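Local coordinates for putative fusidic acid resistance protein (Staphylococcus aureus, PDB 2YB5) that confers resistance to fusidic acid, probably by binding elongation factor G and promoting its clearance from the ribosome, at residues G144-G156 against N162-T174. Residues are numbered along the deposited sequence; the frame is centred on the assembly and turned at random.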
loop_
_atom_site.group_PDB
_atom_site.type_symbol
_atom_site.label_atom_id
_atom_site.label_comp_id
_atom_site.label_asym_id
_atom_site.label_seq_id
_atom_site.Cartn_x
_atom_site.Cartn_y
_atom_site.Cartn_z
ATOM N N GLY A 144 14.151 -6.728 -5.155
ATOM C CA GLY A 144 13.150 -7.397 -5.954
ATOM C C GLY A 144 13.138 -8.890 -5.692
ATOM O O GLY A 144 14.153 -9.493 -5.298
ATOM N N ILE A 145 11.975 -9.481 -5.915
ATOM C CA ILE A 145 11.773 -10.907 -5.774
ATOM C C ILE A 145 10.803 -11.310 -6.880
ATOM O O ILE A 145 10.066 -10.470 -7.385
ATOM C CB ILE A 145 11.191 -11.211 -4.369
ATOM C CG1 ILE A 145 11.296 -12.693 -4.029
ATOM C CG2 ILE A 145 9.742 -10.740 -4.276
ATOM C CD1 ILE A 145 10.721 -13.051 -2.647
ATOM N N TYR A 146 10.810 -12.576 -7.273
ATOM C CA TYR A 146 9.770 -13.104 -8.157
ATOM C C TYR A 146 9.446 -14.546 -7.801
ATOM O O TYR A 146 10.213 -15.206 -7.110
ATOM C CB TYR A 146 10.172 -13.005 -9.628
ATOM C CG TYR A 146 11.268 -13.942 -10.082
ATOM C CD1 TYR A 146 10.973 -15.222 -10.561
ATOM C CD2 TYR A 146 12.595 -13.540 -10.076
ATOM C CE1 TYR A 146 11.980 -16.081 -10.985
ATOM C CE2 TYR A 146 13.608 -14.385 -10.514
ATOM C CZ TYR A 146 13.300 -15.652 -10.964
ATOM O OH TYR A 146 14.311 -16.481 -11.388
ATOM N N GLY A 147 8.304 -15.020 -8.281
ATOM C CA GLY A 147 7.891 -16.386 -8.035
ATOM C C GLY A 147 6.724 -16.804 -8.894
ATOM O O GLY A 147 6.154 -15.990 -9.625
ATOM N N GLU A 148 6.382 -18.083 -8.802
ATOM C CA GLU A 148 5.240 -18.645 -9.505
ATOM C C GLU A 148 3.936 -18.289 -8.799
ATOM O O GLU A 148 3.815 -18.403 -7.563
ATOM C CB GLU A 148 5.361 -20.176 -9.609
ATOM C CG GLU A 148 4.312 -20.810 -10.549
ATOM C CD GLU A 148 4.481 -22.313 -10.732
ATOM O OE1 GLU A 148 5.498 -22.738 -11.330
ATOM O OE2 GLU A 148 3.590 -23.070 -10.277
ATOM N N ILE A 149 2.953 -17.867 -9.582
ATOM C CA ILE A 149 1.627 -17.606 -9.051
ATOM C C ILE A 149 0.573 -18.194 -9.999
ATOM O O ILE A 149 0.511 -17.834 -11.168
ATOM C CB ILE A 149 1.423 -16.088 -8.790
ATOM C CG1 ILE A 149 0.164 -15.855 -7.944
ATOM C CG2 ILE A 149 1.392 -15.296 -10.100
ATOM C CD1 ILE A 149 0.103 -14.492 -7.258
ATOM N N SER A 150 -0.227 -19.139 -9.508
ATOM C CA SER A 150 -1.250 -19.750 -10.349
ATOM C C SER A 150 -2.355 -18.739 -10.668
ATOM O O SER A 150 -2.759 -17.974 -9.795
ATOM C CB SER A 150 -1.856 -20.964 -9.676
ATOM O OG SER A 150 -2.671 -21.659 -10.601
ATOM N N PRO A 151 -2.844 -18.730 -11.925
ATOM C CA PRO A 151 -3.892 -17.797 -12.317
ATOM C C PRO A 151 -5.269 -18.223 -11.832
ATOM O O PRO A 151 -6.233 -17.475 -11.986
ATOM C CB PRO A 151 -3.820 -17.820 -13.848
ATOM C CG PRO A 151 -3.382 -19.212 -14.166
ATOM C CD PRO A 151 -2.466 -19.623 -13.038
ATOM N N ASN A 152 -5.353 -19.420 -11.258
ATOM C CA ASN A 152 -6.577 -19.895 -10.632
ATOM C C ASN A 152 -6.663 -19.325 -9.216
ATOM O O ASN A 152 -5.937 -19.755 -8.323
ATOM C CB ASN A 152 -6.606 -21.425 -10.633
ATOM C CG ASN A 152 -6.490 -22.013 -12.037
ATOM O OD1 ASN A 152 -6.816 -21.360 -13.036
ATOM N ND2 ASN A 152 -6.015 -23.250 -12.118
ATOM N N LYS A 153 -7.545 -18.346 -9.028
ATOM C CA LYS A 153 -7.591 -17.550 -7.797
ATOM C C LYS A 153 -8.578 -18.135 -6.804
ATOM O O LYS A 153 -9.554 -18.761 -7.202
ATOM C CB LYS A 153 -7.973 -16.094 -8.114
ATOM C CG LYS A 153 -7.082 -15.446 -9.179
ATOM C CD LYS A 153 -7.464 -14.000 -9.487
ATOM C CE LYS A 153 -8.861 -13.888 -10.093
ATOM N NZ LYS A 153 -9.065 -12.585 -10.792
ATOM N N VAL A 154 -8.310 -17.935 -5.513
ATOM C CA VAL A 154 -9.233 -18.329 -4.444
ATOM C C VAL A 154 -9.364 -17.184 -3.432
ATOM O O VAL A 154 -8.379 -16.506 -3.104
ATOM C CB VAL A 154 -8.789 -19.629 -3.720
ATOM C CG1 VAL A 154 -8.759 -20.807 -4.690
ATOM C CG2 VAL A 154 -7.442 -19.465 -3.053
ATOM N N LYS A 155 -10.585 -16.961 -2.952
ATOM C CA LYS A 155 -10.855 -15.862 -2.035
ATOM C C LYS A 155 -10.241 -16.172 -0.680
ATOM O O LYS A 155 -10.371 -17.294 -0.173
ATOM C CB LYS A 155 -12.361 -15.633 -1.901
ATOM C CG LYS A 155 -12.754 -14.258 -1.376
ATOM C CD LYS A 155 -14.251 -14.037 -1.572
ATOM C CE LYS A 155 -14.744 -12.691 -1.036
ATOM N NZ LYS A 155 -16.230 -12.542 -1.247
ATOM N N GLY A 156 -9.565 -15.183 -0.101
ATOM C CA GLY A 156 -8.926 -15.348 1.203
ATOM C C GLY A 156 -8.202 -14.099 1.654
ATOM O O GLY A 156 -8.337 -13.040 1.035
ATOM N N ASN A 162 -3.084 -8.124 4.345
ATOM C CA ASN A 162 -3.934 -8.745 5.363
ATOM C C ASN A 162 -5.440 -8.623 5.143
ATOM O O ASN A 162 -6.201 -9.002 6.017
ATOM C CB ASN A 162 -3.574 -8.242 6.771
ATOM C CG ASN A 162 -2.194 -8.683 7.215
ATOM O OD1 ASN A 162 -1.460 -7.922 7.849
ATOM N ND2 ASN A 162 -1.844 -9.921 6.908
ATOM N N GLN A 163 -5.883 -8.132 3.988
ATOM C CA GLN A 163 -7.320 -8.051 3.716
ATOM C C GLN A 163 -7.801 -9.224 2.857
ATOM O O GLN A 163 -6.994 -9.990 2.319
ATOM C CB GLN A 163 -7.661 -6.710 3.064
ATOM C CG GLN A 163 -7.251 -5.518 3.950
ATOM C CD GLN A 163 -7.965 -4.226 3.611
ATOM O OE1 GLN A 163 -9.108 -4.231 3.155
ATOM N NE2 GLN A 163 -7.292 -3.102 3.848
ATOM N N GLU A 164 -9.120 -9.362 2.738
ATOM C CA GLU A 164 -9.711 -10.410 1.915
ATOM C C GLU A 164 -9.695 -9.947 0.464
ATOM O O GLU A 164 -10.066 -8.808 0.176
ATOM C CB GLU A 164 -11.145 -10.733 2.372
ATOM C CG GLU A 164 -11.593 -12.142 2.014
ATOM C CD GLU A 164 -13.037 -12.451 2.415
ATOM O OE1 GLU A 164 -13.886 -11.530 2.410
ATOM O OE2 GLU A 164 -13.323 -13.628 2.726
ATOM N N SER A 165 -9.241 -10.812 -0.441
ATOM C CA SER A 165 -9.175 -10.478 -1.865
ATOM C C SER A 165 -9.149 -11.736 -2.728
ATOM O O SER A 165 -9.187 -12.852 -2.211
ATOM C CB SER A 165 -7.934 -9.626 -2.160
ATOM O OG SER A 165 -6.783 -10.427 -2.333
ATOM N N ASP A 166 -9.089 -11.545 -4.044
ATOM C CA ASP A 166 -8.851 -12.653 -4.961
ATOM C C ASP A 166 -7.362 -12.959 -4.892
ATOM O O ASP A 166 -6.542 -12.162 -5.350
ATOM C CB ASP A 166 -9.274 -12.297 -6.384
ATOM C CG ASP A 166 -10.776 -12.062 -6.518
ATOM O OD1 ASP A 166 -11.567 -12.771 -5.868
ATOM O OD2 ASP A 166 -11.163 -11.161 -7.291
ATOM N N THR A 167 -7.019 -14.092 -4.285
ATOM C CA THR A 167 -5.639 -14.420 -3.973
ATOM C C THR A 167 -5.147 -15.635 -4.751
ATOM O O THR A 167 -5.936 -16.418 -5.268
ATOM C CB THR A 167 -5.461 -14.703 -2.463
ATOM O OG1 THR A 167 -6.003 -15.989 -2.149
ATOM C CG2 THR A 167 -6.151 -13.624 -1.616
ATOM N N SER A 168 -3.833 -15.770 -4.846
ATOM C CA SER A 168 -3.222 -16.992 -5.359
ATOM C C SER A 168 -1.938 -17.239 -4.609
ATOM O O SER A 168 -1.366 -16.323 -3.995
ATOM C CB SER A 168 -2.898 -16.880 -6.839
ATOM O OG SER A 168 -4.052 -16.578 -7.593
ATOM N N LEU A 169 -1.472 -18.477 -4.685
ATOM C CA LEU A 169 -0.287 -18.883 -3.961
ATOM C C LEU A 169 0.937 -18.391 -4.714
ATOM O O LEU A 169 1.158 -18.764 -5.869
ATOM C CB LEU A 169 -0.243 -20.406 -3.803
ATOM C CG LEU A 169 0.947 -20.974 -3.032
ATOM C CD1 LEU A 169 1.035 -20.374 -1.626
ATOM C CD2 LEU A 169 0.847 -22.512 -2.975
ATOM N N PHE A 170 1.719 -17.548 -4.047
ATOM C CA PHE A 170 2.974 -17.047 -4.591
ATOM C C PHE A 170 4.108 -17.888 -4.015
ATOM O O PHE A 170 4.352 -17.853 -2.812
ATOM C CB PHE A 170 3.159 -15.574 -4.209
ATOM C CG PHE A 170 4.470 -14.984 -4.656
ATOM C CD1 PHE A 170 5.623 -15.137 -3.891
ATOM C CD2 PHE A 170 4.550 -14.237 -5.831
ATOM C CE1 PHE A 170 6.843 -14.557 -4.305
ATOM C CE2 PHE A 170 5.759 -13.669 -6.245
ATOM C CZ PHE A 170 6.900 -13.835 -5.491
ATOM N N LEU A 171 4.799 -18.629 -4.880
ATOM C CA LEU A 171 5.906 -19.476 -4.467
ATOM C C LEU A 171 7.239 -18.896 -4.909
ATOM O O LEU A 171 7.477 -18.691 -6.097
ATOM C CB LEU A 171 5.738 -20.889 -5.039
ATOM C CG LEU A 171 4.606 -21.705 -4.401
ATOM C CD1 LEU A 171 4.594 -23.123 -4.945
ATOM C CD2 LEU A 171 4.740 -21.710 -2.909
ATOM N N ASN A 172 8.093 -18.623 -3.932
ATOM C CA ASN A 172 9.455 -18.197 -4.184
ATOM C C ASN A 172 10.311 -19.456 -4.278
ATOM O O ASN A 172 9.955 -20.484 -3.708
ATOM C CB ASN A 172 9.940 -17.279 -3.054
ATOM C CG ASN A 172 11.295 -16.666 -3.339
ATOM O OD1 ASN A 172 11.612 -16.319 -4.477
ATOM N ND2 ASN A 172 12.106 -16.533 -2.301
ATOM N N LYS A 173 11.424 -19.381 -4.999
ATOM C CA LYS A 173 12.312 -20.539 -5.165
ATOM C C LYS A 173 13.027 -20.879 -3.853
ATOM O O LYS A 173 12.922 -22.007 -3.369
ATOM C CB LYS A 173 13.335 -20.287 -6.284
ATOM N N THR A 174 13.752 -19.904 -3.303
ATOM C CA THR A 174 14.447 -20.032 -2.006
ATOM C C THR A 174 15.545 -21.097 -2.030
ATOM O O THR A 174 16.619 -20.905 -1.457
ATOM C CB THR A 174 13.459 -20.318 -0.844
ATOM O OG1 THR A 174 12.439 -19.308 -0.820
ATOM C CG2 THR A 174 14.184 -20.334 0.506
HETATM O O HOH W 1 13.462 -13.947 -6.083
#
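Three antiparallel hydrogen-bonded pairs, Glu-148 with Leu-171, Val-154 with Thr-167 and Gly-156 with Ser-165, join 144-156 to 162-174. The ladder runs on from strand 167-172 of the five-stranded sheet into the short strands 154-155 and 164-165, which lead to the zinc knuckle of the treble-clef finger; the turn between the segments carries the zinc ligands Cys-158 and Cys-161, and Ser-165 also touches Cys-191, another ligand. In the sheet, Leu-171 N reaches Glu-148 O almost straight (2.9 Å, 170°), whereas the return bond from Glu-148 N to Leu-171 O is noticeably bent. The strands 144-149 and 167-172 cross at 129°, well short of antiparallel, and Ser-168 meets the loop that follows, its OG 2.9 Å from Ser-150 O.

Apolar contact gathers around Phe-170. With CG opposite the backbone N (chi1 177°), its ring reaches Gly-147, whose CA makes an off-centre CH-pi contact 4.2 Å from the ring centroid. Ile-145 CG2 adds a looser touch at CZ, and Ile-214 of helix 204-214 also packs on Phe-170. Farther along, Ile-149 CG1 presses tightly on Ser-168 CB (3.4 Å).

Among polar side chains, Asn-172 lays its amide beside Ile-145 CD1 while ND2 bonds to Ile-214 O. Lys-155 runs extended past Glu-164, CE touching OE1 but NZ 4.5 Å from it, too far for a salt bridge. Val-154 O is gripped twice by one residue: Thr-167 N comes from above the carbonyl plane, and Thr-167 OG1 donates at 2.6 Å, slightly tilted from that plane.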